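Local coordinates for hydrogenase expression/formation protein HypE (Desulfovibrio vulgaris subsp. vulgaris, PDB 2Z1U) that binds ATP with magnesium ions and takes part in the maturation of hydrogenases, probably using the nucleotide in building their metal centre, at residues 91-96 / 144-149; 56-61 / 76-81. All coordinates share one frame; numbering follows the deposited sequence.

Interaction 1. Residues 91-96 / 144-149; sequences YLSCGF and NTTGIG. With ATP (adenosine-5'-triphosphate), chain D.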
loop_
_atom_site.group_PDB
_atom_site.type_symbol
_atom_site.label_atom_id
_atom_site.label_comp_id
_atom_site.label_asym_id
_atom_site.label_seq_id
_atom_site.Cartn_x
_atom_site.Cartn_y
_atom_site.Cartn_z
ATOM N N TYR A 91 1.494 13.093 1.253
ATOM C CA TYR A 91 2.213 12.020 1.959
ATOM C C TYR A 91 2.023 10.676 1.313
ATOM O O TYR A 91 0.910 10.314 0.950
ATOM C CB TYR A 91 1.768 11.931 3.429
ATOM C CG TYR A 91 1.975 13.219 4.208
ATOM C CD1 TYR A 91 3.256 13.756 4.368
ATOM C CD2 TYR A 91 0.897 13.900 4.774
ATOM C CE1 TYR A 91 3.471 14.928 5.079
ATOM C CE2 TYR A 91 1.096 15.073 5.490
ATOM C CZ TYR A 91 2.386 15.581 5.641
ATOM O OH TYR A 91 2.586 16.754 6.342
ATOM N N LEU A 92 3.118 9.945 1.166
ATOM C CA LEU A 92 3.082 8.592 0.600
ATOM C C LEU A 92 3.563 7.568 1.632
ATOM O O LEU A 92 4.366 7.884 2.510
ATOM C CB LEU A 92 4.012 8.522 -0.626
ATOM C CG LEU A 92 3.703 9.198 -1.992
ATOM C CD1 LEU A 92 3.690 8.205 -3.141
ATOM C CD2 LEU A 92 2.476 10.090 -2.047
ATOM N N SER A 93 3.051 6.350 1.530
ATOM C CA SER A 93 3.681 5.194 2.142
ATOM C C SER A 93 4.294 4.332 1.031
ATOM O O SER A 93 3.865 4.403 -0.120
ATOM C CB SER A 93 2.653 4.369 2.910
ATOM O OG SER A 93 1.667 3.846 2.028
ATOM N N CYS A 94 5.276 3.503 1.384
ATOM C CA CYS A 94 5.854 2.549 0.434
ATOM C C CYS A 94 6.006 1.166 1.053
ATOM O O CYS A 94 6.503 1.025 2.153
ATOM C CB CYS A 94 7.199 3.031 -0.113
ATOM S SG CYS A 94 8.393 3.428 1.139
ATOM N N GLY A 95 5.580 0.147 0.323
ATOM C CA GLY A 95 5.695 -1.224 0.765
ATOM C C GLY A 95 6.547 -1.944 -0.257
ATOM O O GLY A 95 6.130 -2.120 -1.402
ATOM N N PHE A 96 7.762 -2.303 0.138
ATOM C CA PHE A 96 8.682 -3.051 -0.725
ATOM C C PHE A 96 8.469 -4.542 -0.543
ATOM O O PHE A 96 8.337 -5.020 0.588
ATOM C CB PHE A 96 10.152 -2.700 -0.415
ATOM C CG PHE A 96 10.611 -1.398 -1.019
ATOM C CD1 PHE A 96 10.275 -0.178 -0.425
ATOM C CD2 PHE A 96 11.355 -1.387 -2.190
ATOM C CE1 PHE A 96 10.703 1.030 -0.985
ATOM C CE2 PHE A 96 11.780 -0.189 -2.760
ATOM C CZ PHE A 96 11.460 1.019 -2.158
ATOM N N ASN A 144 4.516 -1.285 -3.578
ATOM C CA ASN A 144 3.242 -0.620 -3.449
ATOM C C ASN A 144 3.451 0.771 -2.864
ATOM O O ASN A 144 4.262 0.964 -1.936
ATOM C CB ASN A 144 2.292 -1.419 -2.550
ATOM C CG ASN A 144 0.951 -0.714 -2.365
ATOM O OD1 ASN A 144 0.850 0.206 -1.566
ATOM N ND2 ASN A 144 -0.074 -1.148 -3.107
ATOM N N THR A 145 2.732 1.757 -3.401
ATOM C CA THR A 145 2.685 3.057 -2.746
ATOM C C THR A 145 1.244 3.493 -2.540
ATOM O O THR A 145 0.387 3.217 -3.369
ATOM C CB THR A 145 3.476 4.162 -3.491
ATOM O OG1 THR A 145 3.037 4.273 -4.840
ATOM C CG2 THR A 145 5.012 3.902 -3.445
ATOM N N THR A 146 0.993 4.167 -1.418
ATOM C CA THR A 146 -0.330 4.716 -1.149
ATOM C C THR A 146 -0.136 6.213 -0.915
ATOM O O THR A 146 0.806 6.633 -0.234
ATOM C CB THR A 146 -0.966 4.018 0.075
ATOM O OG1 THR A 146 -1.018 2.611 -0.186
ATOM C CG2 THR A 146 -2.374 4.524 0.377
ATOM N N GLY A 147 -1.031 7.004 -1.485
ATOM C CA GLY A 147 -0.928 8.433 -1.396
ATOM C C GLY A 147 -2.118 9.006 -0.668
ATOM O O GLY A 147 -3.257 8.518 -0.799
ATOM N N ILE A 148 -1.848 10.070 0.073
ATOM C CA ILE A 148 -2.892 10.823 0.728
ATOM C C ILE A 148 -2.723 12.315 0.424
ATOM O O ILE A 148 -1.623 12.870 0.539
ATOM C CB ILE A 148 -2.933 10.521 2.262
ATOM C CG1 ILE A 148 -4.214 11.067 2.891
ATOM C CG2 ILE A 148 -1.702 11.048 2.985
ATOM C CD1 ILE A 148 -5.319 10.010 2.923
ATOM N N GLY A 149 -3.828 12.955 0.066
ATOM C CA GLY A 149 -3.821 14.365 -0.272
ATOM C C GLY A 149 -5.061 15.116 0.180
ATOM O O GLY A 149 -6.083 14.518 0.512
HETATM P PG ATP D . 6.020 -5.958 10.650
HETATM O O1G ATP D . 6.150 -5.489 9.189
HETATM O O2G ATP D . 7.123 -6.893 11.036
HETATM O O3G ATP D . 4.633 -6.455 11.030
HETATM P PB ATP D . 5.759 -3.225 11.625
HETATM O O1B ATP D . 4.982 -3.079 10.301
HETATM O O2B ATP D . 5.087 -2.779 12.888
HETATM O O3B ATP D . 6.294 -4.734 11.667
HETATM P PA ATP D . 8.202 -2.512 10.346
HETATM O O1A ATP D . 9.281 -3.429 10.917
HETATM O O2A ATP D . 7.651 -3.009 9.039
HETATM O O3A ATP D . 7.060 -2.288 11.499
HETATM O "O5'" ATP D . 8.693 -1.023 10.240
HETATM C "C5'" ATP D . 9.542 -0.423 11.228
HETATM C "C4'" ATP D . 9.656 1.045 10.877
HETATM O "O4'" ATP D . 10.409 1.121 9.650
HETATM C "C3'" ATP D . 8.309 1.693 10.606
HETATM O "O3'" ATP D . 8.345 3.037 11.125
HETATM C "C2'" ATP D . 8.200 1.748 9.078
HETATM O "O2'" ATP D . 7.462 2.904 8.678
HETATM C "C1'" ATP D . 9.673 1.832 8.633
HETATM N N9 ATP D . 9.939 1.167 7.330
HETATM C C8 ATP D . 10.027 -0.149 7.086
HETATM N N7 ATP D . 10.301 -0.372 5.780
HETATM C C5 ATP D . 10.344 0.839 5.194
HETATM C C6 ATP D . 10.577 1.344 3.819
HETATM N N6 ATP D . 10.782 0.464 2.814
HETATM N N1 ATP D . 10.560 2.659 3.632
HETATM C C2 ATP D . 10.343 3.561 4.610
HETATM N N3 ATP D . 10.137 3.159 5.887
HETATM C C4 ATP D . 10.132 1.839 6.206
HETATM O O HOH W 1 2.041 1.514 0.698
#
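Tyr-91, Ser-93 and Gly-95 pair with Ile-148, Thr-146 and Asn-144 as neighbouring antiparallel strands in the four-stranded sheet of the PurM-like N-terminal domain. Each pair exchanges two backbone hydrogen bonds. The shortest runs from Gly-95 N to Asn-144 O (2.7 Å, 167° at the hydrogen), whereas Thr-146 N reaches Ser-93 O (3.2 Å) from 35° off the carbonyl plane. CA-H...O contacts such as Leu-92 CA to Thr-146 O (3.1 Å) lie at the non-hydrogen-bonded pairs.

Apolar packing differs on the two faces. Ile-148 CG2 lies 3.6 Å from Tyr-91 CB and sits at the edge of the phenol ring. On the opposite face the branches of Leu-92 spread over the partner strand, CD2 lying 3.8 Å from CA of Gly-147, where the absence of a side chain suits this approach.

Ser-93, Asn-144 and Thr-146 face the second subunit, whose Thr-146 hydroxyl is bonded to Thr-146 OG1 of this chain; Thr-55 OG1 of this chain bonds it too. Ser-93 OG, between the backbone N and carbonyl carbon (chi1 63°), lies 2.7 Å from a water. Cys-94 is small, suiting its place beside ATP's adenine, with SG 3.4 Å from N1.

Interaction 2. Residues 56-61 / 76-81; sequences DSYTVD and HGTVND. With MG (magnesium ion), chain B; MG (magnesium ion), chain C; ATP (adenosine-5'-triphosphate), chain E.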
loop_
_atom_site.group_PDB
_atom_site.type_symbol
_atom_site.label_atom_id
_atom_site.label_comp_id
_atom_site.label_asym_id
_atom_site.label_seq_id
_atom_site.Cartn_x
_atom_site.Cartn_y
_atom_site.Cartn_z
ATOM N N ASP A 56 -1.418 1.868 -5.353
ATOM C CA ASP A 56 -1.045 1.137 -6.566
ATOM C C ASP A 56 0.192 0.311 -6.304
ATOM O O ASP A 56 1.107 0.772 -5.620
ATOM C CB ASP A 56 -0.780 2.107 -7.749
ATOM C CG ASP A 56 -2.030 2.390 -8.552
ATOM O OD1 ASP A 56 -2.524 1.440 -9.183
ATOM O OD2 ASP A 56 -2.505 3.548 -8.589
ATOM N N SER A 57 0.217 -0.914 -6.831
ATOM C CA SER A 57 1.443 -1.696 -6.813
ATOM C C SER A 57 2.101 -1.566 -8.175
ATOM O O SER A 57 1.418 -1.410 -9.178
ATOM C CB SER A 57 1.195 -3.172 -6.523
ATOM O OG SER A 57 0.563 -3.364 -5.279
ATOM N N TYR A 58 3.428 -1.671 -8.192
ATOM C CA TYR A 58 4.234 -1.460 -9.391
ATOM C C TYR A 58 5.040 -2.723 -9.651
ATOM O O TYR A 58 5.700 -3.249 -8.755
ATOM C CB TYR A 58 5.099 -0.195 -9.237
ATOM C CG TYR A 58 4.211 1.029 -9.096
ATOM C CD1 TYR A 58 3.725 1.409 -7.839
ATOM C CD2 TYR A 58 3.790 1.765 -10.228
ATOM C CE1 TYR A 58 2.881 2.492 -7.689
ATOM C CE2 TYR A 58 2.906 2.874 -10.095
ATOM C CZ TYR A 58 2.461 3.228 -8.810
ATOM O OH TYR A 58 1.627 4.319 -8.593
ATOM N N THR A 59 4.931 -3.231 -10.875
ATOM C CA THR A 59 5.425 -4.567 -11.225
ATOM C C THR A 59 6.208 -4.504 -12.542
ATOM O O THR A 59 6.398 -5.521 -13.206
ATOM C CB THR A 59 4.255 -5.591 -11.379
ATOM O OG1 THR A 59 3.324 -5.093 -12.337
ATOM C CG2 THR A 59 3.515 -5.815 -10.055
ATOM N N VAL A 60 6.672 -3.312 -12.902
ATOM C CA VAL A 60 7.274 -3.080 -14.229
ATOM C C VAL A 60 8.487 -3.992 -14.476
ATOM O O VAL A 60 9.320 -4.232 -13.585
ATOM C CB VAL A 60 7.630 -1.581 -14.454
ATOM C CG1 VAL A 60 8.762 -1.151 -13.540
ATOM C CG2 VAL A 60 7.969 -1.275 -15.934
ATOM N N ASP A 61 8.538 -4.525 -15.686
ATOM C CA ASP A 61 9.644 -5.343 -16.134
ATOM C C ASP A 61 10.031 -4.831 -17.507
ATOM O O ASP A 61 9.202 -4.872 -18.421
ATOM C CB ASP A 61 9.217 -6.810 -16.189
ATOM C CG ASP A 61 10.321 -7.727 -16.684
ATOM O OD1 ASP A 61 10.001 -8.637 -17.475
ATOM O OD2 ASP A 61 11.498 -7.533 -16.302
ATOM N N HIS A 76 5.560 8.806 -8.936
ATOM C CA HIS A 76 4.757 9.588 -9.896
ATOM C C HIS A 76 3.328 9.070 -10.070
ATOM O O HIS A 76 2.366 9.848 -10.053
ATOM C CB HIS A 76 5.440 9.654 -11.284
ATOM C CG HIS A 76 6.775 10.336 -11.271
ATOM N ND1 HIS A 76 7.761 10.068 -12.199
ATOM C CD2 HIS A 76 7.294 11.262 -10.430
ATOM C CE1 HIS A 76 8.826 10.805 -11.931
ATOM N NE2 HIS A 76 8.568 11.530 -10.859
ATOM N N GLY A 77 3.191 7.760 -10.221
ATOM C CA GLY A 77 1.866 7.160 -10.518
ATOM C C GLY A 77 0.887 7.424 -9.376
ATOM O O GLY A 77 -0.304 7.697 -9.603
ATOM N N THR A 78 1.386 7.353 -8.146
ATOM C CA THR A 78 0.538 7.484 -6.963
ATOM C C THR A 78 0.266 8.975 -6.637
ATOM O O THR A 78 -0.869 9.352 -6.294
ATOM C CB THR A 78 1.114 6.676 -5.787
ATOM O OG1 THR A 78 0.920 5.281 -6.069
ATOM C CG2 THR A 78 0.416 7.005 -4.487
ATOM N N VAL A 79 1.298 9.804 -6.778
ATOM C CA VAL A 79 1.140 11.265 -6.776
ATOM C C VAL A 79 0.053 11.644 -7.815
ATOM O O VAL A 79 -0.882 12.400 -7.504
ATOM C CB VAL A 79 2.491 11.992 -7.071
ATOM C CG1 VAL A 79 2.274 13.472 -7.472
ATOM C CG2 VAL A 79 3.444 11.913 -5.873
ATOM N N ASN A 80 0.155 11.089 -9.033
ATOM C CA ASN A 80 -0.827 11.367 -10.081
ATOM C C ASN A 80 -2.250 10.916 -9.736
ATOM O O ASN A 80 -3.193 11.688 -9.916
ATOM C CB ASN A 80 -0.382 10.802 -11.460
ATOM C CG ASN A 80 0.864 11.500 -11.984
ATOM O OD1 ASN A 80 1.304 12.508 -11.420
ATOM N ND2 ASN A 80 1.483 10.935 -13.004
ATOM N N ASP A 81 -2.414 9.683 -9.255
ATOM C CA ASP A 81 -3.748 9.180 -8.933
ATOM C C ASP A 81 -4.472 10.034 -7.874
ATOM O O ASP A 81 -5.652 10.339 -8.014
ATOM C CB ASP A 81 -3.697 7.700 -8.503
ATOM C CG ASP A 81 -4.240 6.766 -9.580
ATOM O OD1 ASP A 81 -4.231 5.525 -9.416
ATOM O OD2 ASP A 81 -4.727 7.288 -10.594
HETATM MG MG MG B . -4.322 0.884 -9.896
HETATM MG MG MG C . -5.337 6.428 -12.530
HETATM P PG ATP E . -3.712 1.549 -12.999
HETATM O O1G ATP E . -3.587 0.594 -11.797
HETATM O O2G ATP E . -3.935 0.805 -14.280
HETATM O O3G ATP E . -2.615 2.600 -13.085
HETATM P PB ATP E . -5.728 3.166 -11.657
HETATM O O1B ATP E . -4.848 2.824 -10.437
HETATM O O2B ATP E . -6.046 4.608 -11.914
HETATM O O3B ATP E . -5.075 2.406 -12.907
HETATM P PA ATP E . -7.333 0.852 -11.231
HETATM O O1A ATP E . -7.620 0.257 -12.607
HETATM O O2A ATP E . -6.173 0.187 -10.543
HETATM O O3A ATP E . -7.157 2.471 -11.401
HETATM O "O5'" ATP E . -8.614 0.872 -10.320
HETATM C "C5'" ATP E . -9.921 1.147 -10.842
HETATM C "C4'" ATP E . -10.856 1.246 -9.656
HETATM O "O4'" ATP E . -10.955 -0.078 -9.094
HETATM C "C3'" ATP E . -10.321 2.150 -8.558
HETATM O "O3'" ATP E . -11.434 2.862 -7.982
HETATM C "C2'" ATP E . -9.741 1.194 -7.511
HETATM O "O2'" ATP E . -9.897 1.745 -6.201
HETATM C "C1'" ATP E . -10.593 -0.077 -7.698
HETATM N N9 ATP E . -9.851 -1.336 -7.420
HETATM C C8 ATP E . -8.936 -1.934 -8.196
HETATM N N7 ATP E . -8.496 -3.075 -7.616
HETATM C C5 ATP E . -9.128 -3.162 -6.431
HETATM C C6 ATP E . -9.126 -4.115 -5.296
HETATM N N6 ATP E . -8.308 -5.190 -5.332
HETATM N N1 ATP E . -9.932 -3.858 -4.272
HETATM C C2 ATP E . -10.747 -2.788 -4.198
HETATM N N3 ATP E . -10.802 -1.891 -5.211
HETATM C C4 ATP E . -10.026 -2.043 -6.315
HETATM O O HOH W 2 -2.067 5.137 -6.408
HETATM O O HOH W 3 -5.178 1.337 -8.183
HETATM O O HOH W 4 -6.181 5.235 -14.563
#
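The ATP-magnesium site brings Asp-56, near the end of strand 50-58, against Asp-81 of helix 70-83. Their carboxylates, with planes 32° apart, put Asp-56 OD2 only 2.8 Å from Asp-81 OD1. Two acceptors this close would repel, a cost probably offset by the cations beyond: Asp-56 OD1 binds one magnesium at 2.0 Å, and Asp-81 OD2 the other at 2.2 Å. Aspartate is short enough to give one oxygen to the metal while the other faces its neighbour. The first ion is also held by an oxygen from each phosphate of ATP and by Asp-129 of the second subunit, the second ion by ATP O2B, Asp-220 of this chain and Asp-41 of the second subunit.

In this PurM-like domain the helix packs against the sheet, and Tyr-58 spans the gap. Its CG stands anti to the carbonyl carbon (chi1 -63°), sending the ring toward the helix, where OH hydrogen-bonds Thr-78 OG1 (2.8 Å) in the plane of the ring. Gly-77, lacking a side chain, lets that hydroxyl come within 3.3 Å of its C atom. Thr-78 OG1, also bonded to Thr-145, shares with Asp-56 a water that donates to OD2 over 2.7 Å.

Overall arrangement
Both contacts reach the same sheet, where strands 141-151 and 50-58 are neighbours, and their centres lie 10 Å apart. There Thr-145 N probably hydrogen-bonds Asp-56 O (2.9 Å), and Thr-145 OG1 probably does the same with Thr-78 OG1 (2.6 Å), tying the helix of interaction 2 to the strand pair of interaction 1. Thr-78 CG2 packs 3.3 Å from Gly-147 N. The two contacts serve different ATP molecules: strand 91-96 borders the adenine of one, while Asp-56 and Asp-81 hold the magnesium ions at the phosphates of the other. Each nucleotide is bound by residues of both subunits, so each contact borders a different composite site of the dimer.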